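Local atomic coordinates of putative iron-uptake ABC transport system,periplasmic iron-binding protein (Campylobacter jejuni, PDB entry 1Y4T), a protein that probably binds ferric iron in the periplasm and hands it to an ABC transporter for uptake into the cell. Residues I99-R104 / T231-S236; S144-A149 / E303-A308. All coordinates share one frame; numbering follows the deposited sequence.

Interaction 1: residues I99-R104 / T231-S236; sequences ITKRAR and THINIS
S236 takes two neighbouring residues of the facing strand at once: I99 N and T100 N both donate to S236 O, from the same face of its carbonyl plane, the first at 2.8 Å and the second at 3.3 Å. This is a classic beta bulge, the extra residue sitting where the strand turns a corner. The packing is close here: T100 OG1, hydrogen-bonded to E272, lies 3.1 Å from S236 CB, and I99 CD1 comes up to S236 OG at 3.4 Å, a hydroxyl that is hydrogen-bonded to the carbonyl of T58. I99 is placed for this by chi1 of 66°, which sets CG1 between its backbone N and carbonyl carbon. Beyond the bulge the strands run antiparallel, with R102 and N234 joined by two bonds, N234 N to R102 O at 2.9 Å and R102 N to N234 O at 3.0 Å. Further on, R104 N donates to H232 O, and R104 CB lies in plane at the edge of the H232 ring. On the face bearing K101, A103, I233 and I235, K101 CG presses on I233 CG2 at 3.3 Å, tighter than usual. Yet K101 is the one partly exposed residue in an otherwise buried contact, its NZ ending in a salt bridge to E293. On the other face, the R102 chain folds over N234 and S236, and S236 CB covers one face of the guanidinium. R102 NH2 pairs with E272 and hydrogen-bonds to Y12, a ligand of the ferric ion; the ion itself is about 4 Å from the R102 side chain (nearest atoms). This antiparallel pair, with R102 beside the ion, lies at the iron site of a periplasmic binding-protein fold.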
ATOM      1  N   ILE A  99       7.927   1.184  -6.403  1.00 11.18           N
ATOM      2  CA  ILE A  99       9.117   1.492  -5.620  1.00 10.89           C
ATOM      3  C   ILE A  99       9.254   0.570  -4.413  1.00 11.54           C
ATOM      4  O   ILE A  99      10.360   0.389  -3.890  1.00 12.23           O
ATOM      5  CB  ILE A  99       9.128   2.960  -5.172  1.00 11.50           C
ATOM      6  CG1 ILE A  99       7.985   3.250  -4.197  1.00 11.29           C
ATOM      7  CG2 ILE A  99       9.165   3.889  -6.392  1.00 14.48           C
ATOM      8  CD1 ILE A  99       8.174   4.537  -3.374  1.00 12.77           C
ATOM      9  N   THR A 100       8.137   0.014  -3.951  1.00 12.01           N
ATOM     10  CA  THR A 100       8.128  -0.986  -2.892  1.00 12.08           C
ATOM     11  C   THR A 100       6.976  -1.965  -3.039  1.00 12.25           C
ATOM     12  O   THR A 100       6.012  -1.762  -3.799  1.00 13.26           O
ATOM     13  CB  THR A 100       7.972  -0.386  -1.471  1.00 12.52           C
ATOM     14  OG1 THR A 100       6.665   0.183  -1.360  1.00 11.28           O
ATOM     15  CG2 THR A 100       8.981   0.740  -1.128  1.00 13.05           C
ATOM     16  N   LYS A 101       7.081  -3.020  -2.257  1.00 12.63           N
ATOM     17  CA  LYS A 101       5.989  -3.941  -2.021  1.00 13.56           C
ATOM     18  C   LYS A 101       5.521  -3.914  -0.582  1.00 11.81           C
ATOM     19  O   LYS A 101       6.297  -3.635   0.316  1.00 11.91           O
ATOM     20  CB  LYS A 101       6.485  -5.339  -2.247  1.00 13.88           C
ATOM     21  CG  LYS A 101       5.614  -6.109  -3.046  1.00 21.58           C
ATOM     22  CD  LYS A 101       6.232  -6.247  -4.415  1.00 26.62           C
ATOM     23  CE  LYS A 101       6.105  -7.686  -4.899  1.00 29.60           C
ATOM     24  NZ  LYS A 101       6.857  -8.688  -4.076  1.00 32.15           N
ATOM     25  N   ARG A 102       4.259  -4.265  -0.384  1.00 10.41           N
ATOM     26  CA  ARG A 102       3.706  -4.435   0.934  1.00 10.24           C
ATOM     27  C   ARG A 102       2.617  -5.497   0.883  1.00 10.77           C
ATOM     28  O   ARG A 102       2.007  -5.724  -0.157  1.00 10.95           O
ATOM     29  CB  ARG A 102       3.180  -3.094   1.469  1.00 10.42           C
ATOM     30  CG  ARG A 102       2.239  -2.337   0.544  1.00 10.76           C
ATOM     31  CD  ARG A 102       2.859  -1.211  -0.268  1.00 11.38           C
ATOM     32  NE  ARG A 102       3.460  -0.144   0.521  1.00 11.92           N
ATOM     33  CZ  ARG A 102       2.791   0.815   1.160  1.00 12.59           C
ATOM     34  NH1 ARG A 102       1.458   0.861   1.154  1.00 10.14           N
ATOM     35  NH2 ARG A 102       3.471   1.727   1.857  1.00 12.53           N
ATOM     36  N   ALA A 103       2.405  -6.171   2.002  1.00 10.42           N
ATOM     37  CA  ALA A 103       1.411  -7.226   2.063  1.00 10.38           C
ATOM     38  C   ALA A 103       0.300  -6.819   3.014  1.00  9.89           C
ATOM     39  O   ALA A 103       0.563  -6.324   4.099  1.00  9.57           O
ATOM     40  CB  ALA A 103       2.053  -8.525   2.493  1.00  9.98           C
ATOM     41  N   ARG A 104      -0.957  -6.974   2.591  1.00 10.49           N
ATOM     42  CA  ARG A 104      -2.072  -6.732   3.496  1.00 11.12           C
ATOM     43  C   ARG A 104      -2.453  -8.045   4.170  1.00 11.24           C
ATOM     44  O   ARG A 104      -2.972  -8.963   3.548  1.00  9.90           O
ATOM     45  CB  ARG A 104      -3.259  -6.095   2.773  1.00 11.94           C
ATOM     46  CG  ARG A 104      -4.209  -5.350   3.683  1.00 11.69           C
ATOM     47  CD  ARG A 104      -4.962  -4.243   2.991  1.00 11.30           C
ATOM     48  NE  ARG A 104      -5.714  -3.434   3.931  1.00 13.39           N
ATOM     49  CZ  ARG A 104      -5.174  -2.543   4.761  1.00 12.97           C
ATOM     50  NH1 ARG A 104      -3.864  -2.337   4.774  1.00 12.33           N
ATOM     51  NH2 ARG A 104      -5.946  -1.847   5.556  1.00 14.41           N
ATOM     52  N   THR A 231      -0.900 -14.524  -0.419  1.00 12.42           N
ATOM     53  CA  THR A 231      -1.228 -13.247   0.196  1.00 12.49           C
ATOM     54  C   THR A 231      -1.289 -12.086  -0.794  1.00 12.37           C
ATOM     55  O   THR A 231      -0.522 -12.026  -1.777  1.00 12.95           O
ATOM     56  CB  THR A 231      -0.186 -12.992   1.312  1.00 12.65           C
ATOM     57  OG1 THR A 231      -0.321 -13.995   2.328  1.00 11.14           O
ATOM     58  CG2 THR A 231      -0.388 -11.658   2.027  1.00 15.00           C
ATOM     59  N   HIS A 232      -2.215 -11.171  -0.518  1.00 12.27           N
ATOM     60  CA  HIS A 232      -2.404  -9.945  -1.259  1.00 10.80           C
ATOM     61  C   HIS A 232      -1.214  -9.024  -1.120  1.00 11.71           C
ATOM     62  O   HIS A 232      -0.867  -8.606   0.012  1.00  9.85           O
ATOM     63  CB  HIS A 232      -3.655  -9.189  -0.778  1.00 11.84           C
ATOM     64  CG  HIS A 232      -3.904  -7.919  -1.544  1.00 11.82           C
ATOM     65  ND1 HIS A 232      -3.801  -6.664  -0.982  1.00 15.81           N
ATOM     66  CD2 HIS A 232      -4.231  -7.721  -2.839  1.00 10.82           C
ATOM     67  CE1 HIS A 232      -4.039  -5.746  -1.909  1.00 10.17           C
ATOM     68  NE2 HIS A 232      -4.309  -6.363  -3.047  1.00 15.65           N
ATOM     69  N   ILE A 233      -0.593  -8.730  -2.263  1.00 11.36           N
ATOM     70  CA  ILE A 233       0.474  -7.747  -2.385  1.00 13.08           C
ATOM     71  C   ILE A 233      -0.062  -6.495  -3.082  1.00 12.83           C
ATOM     72  O   ILE A 233      -0.847  -6.566  -4.036  1.00 13.28           O
ATOM     73  CB  ILE A 233       1.687  -8.343  -3.149  1.00 13.43           C
ATOM     74  CG1 ILE A 233       2.471  -9.304  -2.250  1.00 17.74           C
ATOM     75  CG2 ILE A 233       2.641  -7.299  -3.633  1.00 15.24           C
ATOM     76  CD1 ILE A 233       1.768 -10.569  -2.027  1.00 22.01           C
ATOM     77  N   ASN A 234       0.364  -5.351  -2.575  1.00 12.36           N
ATOM     78  CA  ASN A 234       0.131  -4.055  -3.176  1.00 11.64           C
ATOM     79  C   ASN A 234       1.483  -3.363  -3.275  1.00 12.03           C
ATOM     80  O   ASN A 234       2.452  -3.854  -2.728  1.00 12.45           O
ATOM     81  CB  ASN A 234      -0.834  -3.223  -2.316  1.00 12.11           C
ATOM     82  CG  ASN A 234      -1.588  -2.163  -3.117  1.00 10.12           C
ATOM     83  OD1 ASN A 234      -1.185  -1.780  -4.208  1.00 10.39           O
ATOM     84  ND2 ASN A 234      -2.670  -1.655  -2.542  1.00 12.95           N
ATOM     85  N   ILE A 235       1.554  -2.270  -4.013  1.00 10.32           N
ATOM     86  CA  ILE A 235       2.793  -1.536  -4.188  1.00 10.47           C
ATOM     87  C   ILE A 235       2.630  -0.081  -3.771  1.00 10.59           C
ATOM     88  O   ILE A 235       1.543   0.460  -3.817  1.00 11.78           O
ATOM     89  CB  ILE A 235       3.278  -1.588  -5.664  1.00 11.15           C
ATOM     90  CG1 ILE A 235       2.226  -1.040  -6.640  1.00 12.81           C
ATOM     91  CG2 ILE A 235       3.690  -2.961  -6.059  1.00 10.13           C
ATOM     92  CD1 ILE A 235       2.838  -0.464  -7.835  1.00 14.80           C
ATOM     93  N   SER A 236       3.724   0.543  -3.367  1.00 10.85           N
ATOM     94  CA  SER A 236       3.859   1.979  -3.418  1.00 10.69           C
ATOM     95  C   SER A 236       4.535   2.193  -4.771  1.00 10.68           C
ATOM     96  O   SER A 236       5.406   1.406  -5.148  1.00 10.57           O
ATOM     97  CB  SER A 236       4.766   2.461  -2.275  1.00 10.83           C
ATOM     98  OG  SER A 236       4.961   3.854  -2.330  1.00 12.51           O
TER

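Interaction 2: residues S144-A149 / E303-A308; sequences SKTLLA and ENIKEA
A308 CB nestles against the backbone of helix 142-155, 3.5 Å from K145 O and 3.8 Å from A149 N, in a helix-helix contact of a periplasmic binding-protein fold where the alanines A149 and A308 meet, consistent with the close approach of the start of helix 305-315. A149 CB is 4.3 Å from A308 CB and also rests on the N304 carbonyl. I305 reaches in with CD1 alone, passing near A149 CB. Its CG1 runs anti to the backbone N (chi1 -161°), and chi2 of 60° then turns CD1 toward K145 CB and K145 O, each 3.7 Å from I305 CD1. K145 touches through CB, and the rest of its bent chain takes no part. L148 flanks A308, with L148 CD1 3.4 Å from A308 O and L148 CB 4.0 Å from A308 CB. In the next shell, L148 also leans on A160 and W163 of helix 157-170, while I305 touches S62 of helix 61-69. T146 OG1, near I305 CD1, is hydrogen-bonded to D60 and S62, which ties this face of helix 142-155 to the segment around helix 61-69. Y312, one turn further along helix 305-315, hydrogen-bonds through its OH to S144 O. N304 occupies the N-cap position of that helix without a side-chain capping bond, and its CB sits 3.6 Å from A149 O.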
ATOM      1  N   SER A 144      -8.093  -0.605   1.274  1.00 12.11           N
ATOM      2  CA  SER A 144      -9.371  -1.311   1.349  1.00 12.29           C
ATOM      3  C   SER A 144      -9.948  -1.551  -0.029  1.00 13.01           C
ATOM      4  O   SER A 144     -10.426  -2.673  -0.311  1.00 12.61           O
ATOM      5  CB  SER A 144     -10.359  -0.540   2.201  1.00 11.47           C
ATOM      6  OG  SER A 144      -9.926  -0.422   3.559  1.00 12.48           O
ATOM      7  N   LYS A 145      -9.902  -0.524  -0.891  1.00 12.95           N
ATOM      8  CA  LYS A 145     -10.473  -0.629  -2.237  1.00 13.82           C
ATOM      9  C   LYS A 145      -9.708  -1.666  -3.065  1.00 13.76           C
ATOM     10  O   LYS A 145     -10.294  -2.524  -3.742  1.00 12.53           O
ATOM     11  CB  LYS A 145     -10.471   0.725  -2.947  1.00 14.36           C
ATOM     12  CG  LYS A 145     -11.524   1.698  -2.397  1.00 18.28           C
ATOM     13  CD  LYS A 145     -11.155   3.150  -2.427  1.00 24.39           C
ATOM     14  CE  LYS A 145     -10.696   3.608  -3.736  1.00 27.24           C
ATOM     15  NZ  LYS A 145     -10.274   5.048  -3.693  1.00 27.96           N
ATOM     16  N   THR A 146      -8.389  -1.615  -2.996  1.00 13.51           N
ATOM     17  CA  THR A 146      -7.576  -2.531  -3.783  1.00 13.56           C
ATOM     18  C   THR A 146      -7.647  -3.971  -3.278  1.00 13.74           C
ATOM     19  O   THR A 146      -7.585  -4.900  -4.067  1.00 13.81           O
ATOM     20  CB  THR A 146      -6.150  -2.013  -3.869  1.00 13.76           C
ATOM     21  OG1 THR A 146      -6.141  -0.776  -4.611  1.00 14.60           O
ATOM     22  CG2 THR A 146      -5.236  -2.968  -4.656  1.00 14.21           C
ATOM     23  N   LEU A 147      -7.762  -4.171  -1.968  1.00 13.43           N
ATOM     24  CA  LEU A 147      -7.906  -5.510  -1.436  1.00 13.61           C
ATOM     25  C   LEU A 147      -9.202  -6.124  -1.991  1.00 13.92           C
ATOM     26  O   LEU A 147      -9.205  -7.259  -2.421  1.00 14.44           O
ATOM     27  CB  LEU A 147      -7.959  -5.498   0.094  1.00 13.56           C
ATOM     28  CG  LEU A 147      -8.229  -6.840   0.766  1.00 12.83           C
ATOM     29  CD1 LEU A 147      -7.180  -7.871   0.359  1.00 14.88           C
ATOM     30  CD2 LEU A 147      -8.231  -6.668   2.253  1.00 12.95           C
ATOM     31  N   LEU A 148     -10.284  -5.355  -1.986  1.00 14.72           N
ATOM     32  CA  LEU A 148     -11.572  -5.865  -2.487  1.00 15.27           C
ATOM     33  C   LEU A 148     -11.473  -6.105  -3.977  1.00 14.48           C
ATOM     34  O   LEU A 148     -11.988  -7.098  -4.473  1.00 13.75           O
ATOM     35  CB  LEU A 148     -12.719  -4.906  -2.174  1.00 16.04           C
ATOM     36  CG  LEU A 148     -14.109  -5.522  -1.911  1.00 18.03           C
ATOM     37  CD1 LEU A 148     -15.215  -4.534  -2.234  1.00 18.36           C
ATOM     38  CD2 LEU A 148     -14.390  -6.849  -2.541  1.00 20.03           C
ATOM     39  N   ALA A 149     -10.754  -5.237  -4.683  1.00 14.16           N
ATOM     40  CA  ALA A 149     -10.512  -5.423  -6.102  1.00 14.43           C
ATOM     41  C   ALA A 149      -9.850  -6.781  -6.357  1.00 14.41           C
ATOM     42  O   ALA A 149     -10.185  -7.479  -7.326  1.00 14.92           O
ATOM     43  CB  ALA A 149      -9.671  -4.286  -6.677  1.00 13.93           C
ATOM     44  N   GLU A 303      -7.802  -3.330 -12.462  1.00 19.17           N
ATOM     45  CA  GLU A 303      -8.898  -3.345 -13.434  1.00 20.06           C
ATOM     46  C   GLU A 303     -10.287  -3.536 -12.817  1.00 20.40           C
ATOM     47  O   GLU A 303     -11.309  -3.308 -13.490  1.00 20.81           O
ATOM     48  CB  GLU A 303      -8.642  -4.430 -14.477  1.00 20.02           C
ATOM     49  CG  GLU A 303      -7.526  -4.082 -15.437  1.00 21.65           C
ATOM     50  CD  GLU A 303      -7.152  -5.226 -16.362  1.00 25.91           C
ATOM     51  OE1 GLU A 303      -6.130  -5.090 -17.059  1.00 25.95           O
ATOM     52  OE2 GLU A 303      -7.869  -6.253 -16.386  1.00 27.55           O
ATOM     53  N   ASN A 304     -10.338  -3.959 -11.553  1.00 20.23           N
ATOM     54  CA  ASN A 304     -11.585  -4.226 -10.837  1.00 19.83           C
ATOM     55  C   ASN A 304     -11.891  -3.162  -9.768  1.00 20.10           C
ATOM     56  O   ASN A 304     -12.648  -3.410  -8.817  1.00 20.20           O
ATOM     57  CB  ASN A 304     -11.488  -5.586 -10.160  1.00 19.86           C
ATOM     58  CG  ASN A 304     -11.303  -6.728 -11.143  1.00 21.70           C
ATOM     59  OD1 ASN A 304     -12.275  -7.206 -11.748  1.00 23.52           O
ATOM     60  ND2 ASN A 304     -10.062  -7.172 -11.313  1.00 20.82           N
ATOM     61  N   ILE A 305     -11.269  -1.998  -9.881  1.00 20.13           N
ATOM     62  CA  ILE A 305     -11.392  -0.989  -8.823  1.00 21.08           C
ATOM     63  C   ILE A 305     -12.812  -0.386  -8.741  1.00 21.55           C
ATOM     64  O   ILE A 305     -13.333  -0.159  -7.648  1.00 20.93           O
ATOM     65  CB  ILE A 305     -10.274   0.099  -8.948  1.00 20.75           C
ATOM     66  CG1 ILE A 305     -10.095   0.854  -7.621  1.00 20.95           C
ATOM     67  CG2 ILE A 305     -10.491   1.057 -10.150  1.00 22.26           C
ATOM     68  CD1 ILE A 305      -9.705  -0.060  -6.456  1.00 21.20           C
ATOM     69  N   LYS A 306     -13.437  -0.153  -9.888  1.00 23.10           N
ATOM     70  CA  LYS A 306     -14.808   0.380  -9.923  1.00 24.14           C
ATOM     71  C   LYS A 306     -15.790  -0.543  -9.226  1.00 24.13           C
ATOM     72  O   LYS A 306     -16.615  -0.086  -8.432  1.00 24.35           O
ATOM     73  CB  LYS A 306     -15.256   0.567 -11.373  1.00 24.91           C
ATOM     74  CG  LYS A 306     -16.708   0.994 -11.568  1.00 28.05           C
ATOM     75  CD  LYS A 306     -17.218   0.621 -12.961  1.00 31.91           C
ATOM     76  CE  LYS A 306     -16.282   1.140 -14.053  1.00 33.63           C
ATOM     77  NZ  LYS A 306     -15.168   0.190 -14.357  1.00 35.87           N
ATOM     78  N   GLU A 307     -15.724  -1.836  -9.549  1.00 23.68           N
ATOM     79  CA  GLU A 307     -16.633  -2.812  -8.956  1.00 23.53           C
ATOM     80  C   GLU A 307     -16.429  -2.912  -7.460  1.00 21.95           C
ATOM     81  O   GLU A 307     -17.374  -3.194  -6.734  1.00 20.52           O
ATOM     82  CB  GLU A 307     -16.463  -4.189  -9.585  1.00 24.24           C
ATOM     83  CG  GLU A 307     -17.135  -4.330 -10.931  1.00 28.61           C
ATOM     84  CD  GLU A 307     -18.642  -4.153 -10.847  1.00 31.95           C
ATOM     85  OE1 GLU A 307     -19.293  -4.958 -10.132  1.00 32.73           O
ATOM     86  OE2 GLU A 307     -19.146  -3.183 -11.474  1.00 35.30           O
ATOM     87  N   ALA A 308     -15.190  -2.682  -7.017  1.00 20.11           N
ATOM     88  CA  ALA A 308     -14.871  -2.646  -5.591  1.00 19.46           C
ATOM     89  C   ALA A 308     -15.609  -1.515  -4.875  1.00 18.44           C
ATOM     90  O   ALA A 308     -16.266  -1.736  -3.863  1.00 18.37           O
ATOM     91  CB  ALA A 308     -13.345  -2.512  -5.377  1.00 18.81           C
TER

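The centres of the two interactions are about 15 Å apart, and their segments alternate along the chain: 99-104, 144-149, 231-236, 303-308. Interaction 1 lies in the sheet near the middle of the molecule, while interaction 2 sits further out, between helix 142-155 and the last helix. They touch directly: T146 CG2 packs against N234 ND2 at 3.6 Å, and L147 CD1 against H232 CG at 3.8 Å. Helix 142-155 thus lies between strand 233-241 and helix 305-315. Its Y143 also touches R102 and R104, so interaction 2 is joined to the iron site through helix 142-155, which carries the ferric-ion ligand Y143, and interaction 1 through R102.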